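Local coordinates for putative cell adhesion protein (Bacteroides thetaiotaomicron, PDB 4DGU), which is probably a fimbrillin-like pilus component with a role in cell adhesion in a human gut bacterium, and binds zinc ions, at residues A21-D24 / R28-N31; D32-R37 / T129-I134. All blocks are in the same frame, centred on the assembly; numbering follows the deposited sequence.

Contact 1 of 2, residues A21-D24 / R28-N31; sequences ALSD and RTSN
S23 and T29 face each other carbon to carbon across the connection between strand 13-20 and helix 30-33, and the pair is a worked example of a contact in which the two segments share no direct hydrogen bond and meet through carbon and one water. The methyl CG2 of T29 lies 3.5 Å from CB of S23, each residue directing its beta carbon toward the other segment. S23 carries OG anti to its own nitrogen (chi1 -176°), which turns the hydroxyl off the methyl and toward T27 OG1 and L245 O of the second subunit. T29 is set differently: with OG1 lodged between the backbone N and the carbonyl carbon (chi1 63°), its hydroxyl is swung round toward A21 while the methyl stays on S23. The two branches of one threonine thus do two jobs. A21 O and T29 OG1 stand 4.9 Å apart, too far for a direct bond, and a water fills the interval. It donates to A21 O at 2.6 Å, almost end-on to the carbonyl, and lies 2.7 Å from T29 OG1. N31 closes the far end, its amide ND2 coming to 4.1 Å from A21 N, which is proximity and not a bond. ND2 is instead engaged by D20 OD1 and F125 O, while OD1 of the same amide meets the hydroxyl of Y246 of the second subunit. The polar ends of S23 and N31 thus find partners outside the two segments, while carbon and water occupy the middle. The arrangement is that of a strand-to-helix connection, leading from strand 13-20 into the short helix 30-33, and the connection is packed against the C-terminal residues of the second subunit in the four-chain assembly.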
loop_
_atom_site.group_PDB
_atom_site.type_symbol
_atom_site.label_atom_id
_atom_site.label_comp_id
_atom_site.label_asym_id
_atom_site.label_seq_id
_atom_site.Cartn_x
_atom_site.Cartn_y
_atom_site.Cartn_z
ATOM N N ALA A 21 -6.461 19.533 15.274
ATOM C CA ALA A 21 -5.474 18.602 15.816
ATOM C C ALA A 21 -4.486 18.226 14.717
ATOM O O ALA A 21 -4.859 18.186 13.535
ATOM C CB ALA A 21 -6.146 17.360 16.364
ATOM N N LEU A 22 -3.231 17.987 15.115
ATOM C CA LEU A 22 -2.167 17.599 14.206
ATOM C C LEU A 22 -2.043 16.116 14.010
ATOM O O LEU A 22 -2.223 15.312 14.918
ATOM C CB LEU A 22 -0.783 18.060 14.708
ATOM C CG LEU A 22 -0.546 19.507 14.992
ATOM C CD1 LEU A 22 0.717 19.670 15.783
ATOM C CD2 LEU A 22 -0.552 20.300 13.727
ATOM N N SER A 23 -1.475 15.790 12.861
ATOM C CA SER A 23 -1.015 14.465 12.507
ATOM C C SER A 23 0.421 14.690 12.050
ATOM O O SER A 23 0.965 15.795 12.226
ATOM C CB SER A 23 -1.920 13.841 11.447
ATOM O OG SER A 23 -1.533 12.508 11.154
ATOM N N ASP A 24 1.041 13.658 11.482
ATOM C CA ASP A 24 2.380 13.727 10.915
ATOM C C ASP A 24 2.440 14.844 9.829
ATOM O O ASP A 24 1.456 15.018 9.108
ATOM C CB ASP A 24 2.757 12.350 10.322
ATOM C CG ASP A 24 4.119 12.314 9.666
ATOM O OD1 ASP A 24 5.108 12.090 10.377
ATOM O OD2 ASP A 24 4.214 12.673 8.480
ATOM N N ARG A 28 -2.254 13.779 5.153
ATOM C CA ARG A 28 -3.511 14.444 4.900
ATOM C C ARG A 28 -4.525 14.002 5.977
ATOM O O ARG A 28 -4.634 12.815 6.268
ATOM C CB ARG A 28 -4.002 14.062 3.489
ATOM C CG ARG A 28 -5.447 14.442 3.140
ATOM C CD ARG A 28 -5.611 15.923 2.904
ATOM N NE ARG A 28 -5.138 16.298 1.577
ATOM C CZ ARG A 28 -4.344 17.331 1.326
ATOM N NH1 ARG A 28 -3.893 18.085 2.318
ATOM N NH2 ARG A 28 -3.968 17.600 0.083
ATOM N N THR A 29 -5.190 14.967 6.604
ATOM C CA THR A 29 -6.290 14.781 7.546
ATOM C C THR A 29 -7.459 15.482 6.922
ATOM O O THR A 29 -7.245 16.371 6.075
ATOM C CB THR A 29 -5.989 15.327 8.971
ATOM O OG1 THR A 29 -5.795 16.738 8.921
ATOM C CG2 THR A 29 -4.822 14.660 9.619
ATOM N N SER A 30 -8.687 15.130 7.336
ATOM C CA SER A 30 -9.895 15.789 6.829
ATOM C C SER A 30 -9.912 17.285 7.215
ATOM O O SER A 30 -10.619 18.071 6.581
ATOM C CB SER A 30 -11.154 15.091 7.341
ATOM O OG SER A 30 -11.341 15.346 8.725
ATOM N N ASN A 31 -9.143 17.655 8.267
ATOM C CA ASN A 31 -8.991 19.026 8.762
ATOM C C ASN A 31 -8.412 19.928 7.675
ATOM O O ASN A 31 -8.767 21.099 7.613
ATOM C CB ASN A 31 -8.071 19.059 10.007
ATOM C CG ASN A 31 -8.587 18.317 11.211
ATOM O OD1 ASN A 31 -8.498 17.091 11.317
ATOM N ND2 ASN A 31 -9.090 19.048 12.176
HETATM O O HOH W 1 -4.815 18.222 10.964
#

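Contact 2 of 2, residues D32-R37 / T129-I134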
loop_
_atom_site.group_PDB
_atom_site.type_symbol
_atom_site.label_atom_id
_atom_site.label_comp_id
_atom_site.label_asym_id
_atom_site.label_seq_id
_atom_site.Cartn_x
_atom_site.Cartn_y
_atom_site.Cartn_z
ATOM N N ASP A 32 -7.518 19.380 6.815
ATOM C CA ASP A 32 -6.875 20.102 5.726
ATOM C C ASP A 32 -7.892 20.650 4.736
ATOM O O ASP A 32 -7.737 21.781 4.257
ATOM C CB ASP A 32 -5.885 19.179 4.979
ATOM C CG ASP A 32 -4.689 18.720 5.775
ATOM O OD1 ASP A 32 -4.332 19.404 6.751
ATOM O OD2 ASP A 32 -4.061 17.722 5.373
ATOM N N LEU A 33 -8.894 19.811 4.394
ATOM C CA LEU A 33 -9.940 20.085 3.419
ATOM C C LEU A 33 -11.064 20.819 4.067
ATOM O O LEU A 33 -11.642 21.717 3.447
ATOM C CB LEU A 33 -10.473 18.762 2.811
ATOM C CG LEU A 33 -9.436 17.797 2.209
ATOM C CD1 LEU A 33 -10.032 16.432 1.946
ATOM C CD2 LEU A 33 -8.714 18.401 0.975
ATOM N N PHE A 34 -11.413 20.381 5.303
ATOM C CA PHE A 34 -12.497 20.895 6.115
ATOM C C PHE A 34 -11.974 21.383 7.475
ATOM O O PHE A 34 -12.079 20.659 8.473
ATOM C CB PHE A 34 -13.559 19.817 6.285
ATOM C CG PHE A 34 -14.118 19.327 4.976
ATOM C CD1 PHE A 34 -14.991 20.115 4.236
ATOM C CD2 PHE A 34 -13.791 18.061 4.492
ATOM C CE1 PHE A 34 -15.525 19.645 3.031
ATOM C CE2 PHE A 34 -14.325 17.592 3.287
ATOM C CZ PHE A 34 -15.192 18.385 2.565
ATOM N N PRO A 35 -11.388 22.602 7.538
ATOM C CA PRO A 35 -10.858 23.109 8.837
ATOM C C PRO A 35 -11.939 23.227 9.913
ATOM O O PRO A 35 -13.047 23.622 9.597
ATOM C CB PRO A 35 -10.281 24.490 8.471
ATOM C CG PRO A 35 -10.079 24.453 6.997
ATOM C CD PRO A 35 -11.161 23.573 6.447
ATOM N N ALA A 36 -11.627 22.883 11.176
ATOM C CA ALA A 36 -12.594 22.942 12.291
ATOM C C ALA A 36 -13.225 24.339 12.421
ATOM O O ALA A 36 -14.429 24.415 12.673
ATOM C CB ALA A 36 -11.948 22.513 13.598
ATOM N N ARG A 37 -12.432 25.427 12.184
ATOM C CA ARG A 37 -12.880 26.823 12.257
ATOM C C ARG A 37 -13.992 27.128 11.219
ATOM O O ARG A 37 -14.709 28.120 11.368
ATOM C CB ARG A 37 -11.688 27.796 12.088
ATOM C CG ARG A 37 -11.064 27.844 10.684
ATOM C CD ARG A 37 -9.804 28.705 10.616
ATOM N NE ARG A 37 -8.583 27.889 10.580
ATOM C CZ ARG A 37 -8.020 27.420 9.470
ATOM N NH1 ARG A 37 -8.553 27.682 8.281
ATOM N NH2 ARG A 37 -6.924 26.676 9.540
ATOM N N THR A 129 -15.831 11.585 12.830
ATOM C CA THR A 129 -16.576 11.014 11.708
ATOM C C THR A 129 -15.698 11.138 10.437
ATOM O O THR A 129 -14.625 11.763 10.484
ATOM C CB THR A 129 -17.933 11.682 11.559
ATOM O OG1 THR A 129 -17.716 13.092 11.572
ATOM C CG2 THR A 129 -18.924 11.276 12.666
ATOM N N VAL A 130 -16.147 10.541 9.306
ATOM C CA VAL A 130 -15.377 10.489 8.063
ATOM C C VAL A 130 -16.128 11.244 6.939
ATOM O O VAL A 130 -17.144 10.737 6.475
ATOM C CB VAL A 130 -15.045 9.000 7.664
ATOM C CG1 VAL A 130 -14.237 8.909 6.366
ATOM C CG2 VAL A 130 -14.319 8.261 8.802
ATOM N N PRO A 131 -15.671 12.445 6.489
ATOM C CA PRO A 131 -16.366 13.121 5.375
ATOM C C PRO A 131 -16.218 12.365 4.062
ATOM O O PRO A 131 -15.223 11.654 3.825
ATOM C CB PRO A 131 -15.677 14.491 5.276
ATOM C CG PRO A 131 -14.770 14.601 6.413
ATOM C CD PRO A 131 -14.501 13.226 6.932
ATOM N N VAL A 132 -17.228 12.512 3.212
ATOM C CA VAL A 132 -17.279 11.874 1.900
ATOM C C VAL A 132 -17.335 12.971 0.832
ATOM O O VAL A 132 -18.221 13.831 0.881
ATOM C CB VAL A 132 -18.472 10.871 1.761
ATOM C CG1 VAL A 132 -18.368 10.086 0.452
ATOM C CG2 VAL A 132 -18.545 9.919 2.954
ATOM N N ILE A 133 -16.388 12.938 -0.120
ATOM C CA ILE A 133 -16.369 13.909 -1.217
ATOM C C ILE A 133 -16.556 13.199 -2.545
ATOM O O ILE A 133 -15.971 12.141 -2.767
ATOM C CB ILE A 133 -15.113 14.827 -1.226
ATOM C CG1 ILE A 133 -13.794 14.036 -1.379
ATOM C CG2 ILE A 133 -15.090 15.717 0.029
ATOM C CD1 ILE A 133 -12.601 14.899 -1.666
ATOM N N ILE A 134 -17.372 13.786 -3.421
ATOM C CA ILE A 134 -17.626 13.279 -4.778
ATOM C C ILE A 134 -16.770 14.076 -5.747
ATOM O O ILE A 134 -16.892 15.307 -5.842
ATOM C CB ILE A 134 -19.124 13.275 -5.236
ATOM C CG1 ILE A 134 -20.070 12.754 -4.131
ATOM C CG2 ILE A 134 -19.297 12.464 -6.564
ATOM C CD1 ILE A 134 -21.578 13.071 -4.406
#
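D32 OD2 is gripped twice within its own chain, by the guanidinium NH1 of R28 in a salt bridge and by the backbone N of T29, while D32 OD1 pairs with R28 of the third subunit. Just after the short helix 30-33, F34 turns toward segment 129-134 and carries the contact. Its CG stands anti to the carbonyl carbon (chi1 -58°), and this sends the ring out from the loop so that its leading edge reaches two residues of the strand. The methyl CG2 of I133 sits at that edge, near the ring plane, 3.7 Å from F34 CZ. P131 meets the same flank of the ring obliquely, its CB 3.9 Å from F34 CE2 and its CG 4.1 Å from F34 CD2. P131 and I133 can share one ring because residues two apart in an extended strand project to the same face; V132, between them, points the other way. The strand belongs to the long 120-135 segment of a mixed sheet in this fimbrillin-like fold of the transthyretin clan, and the contact lays an irregular helix-and-loop connection over a sheet face; strand 225-230, its parallel neighbour in the same sheet, bonds the backbone of I133. An alanine in place of F34 would probably leave I133 CG2 and P131 CB without the ring edge they pack on and open a gap between loop and sheet. T186 touches both F34 and P131, and P25 of the third subunit packs on L33 and I133. The carbonyl oxygen of F34 is itself held, by NH1 of R127 from the same long strand.

How the contacts relate
Both contacts are largely buried and both use helix 30-33, but they join different things. Contact 1 is local, joining segments three residues apart, and its middle is bridged by a water and a carbon contact; contact 2 ties chain segments some ninety residues apart through purely apolar packing against a sheet. They follow one another along the chain and meet directly, S30 CB lying 3.8 Å from P131 CG. S23 and N31 of contact 1 bond the second subunit; both contacts meet the third, contact 1 through D24 and R28, contact 2 through the D32 salt bridge and packing on P25.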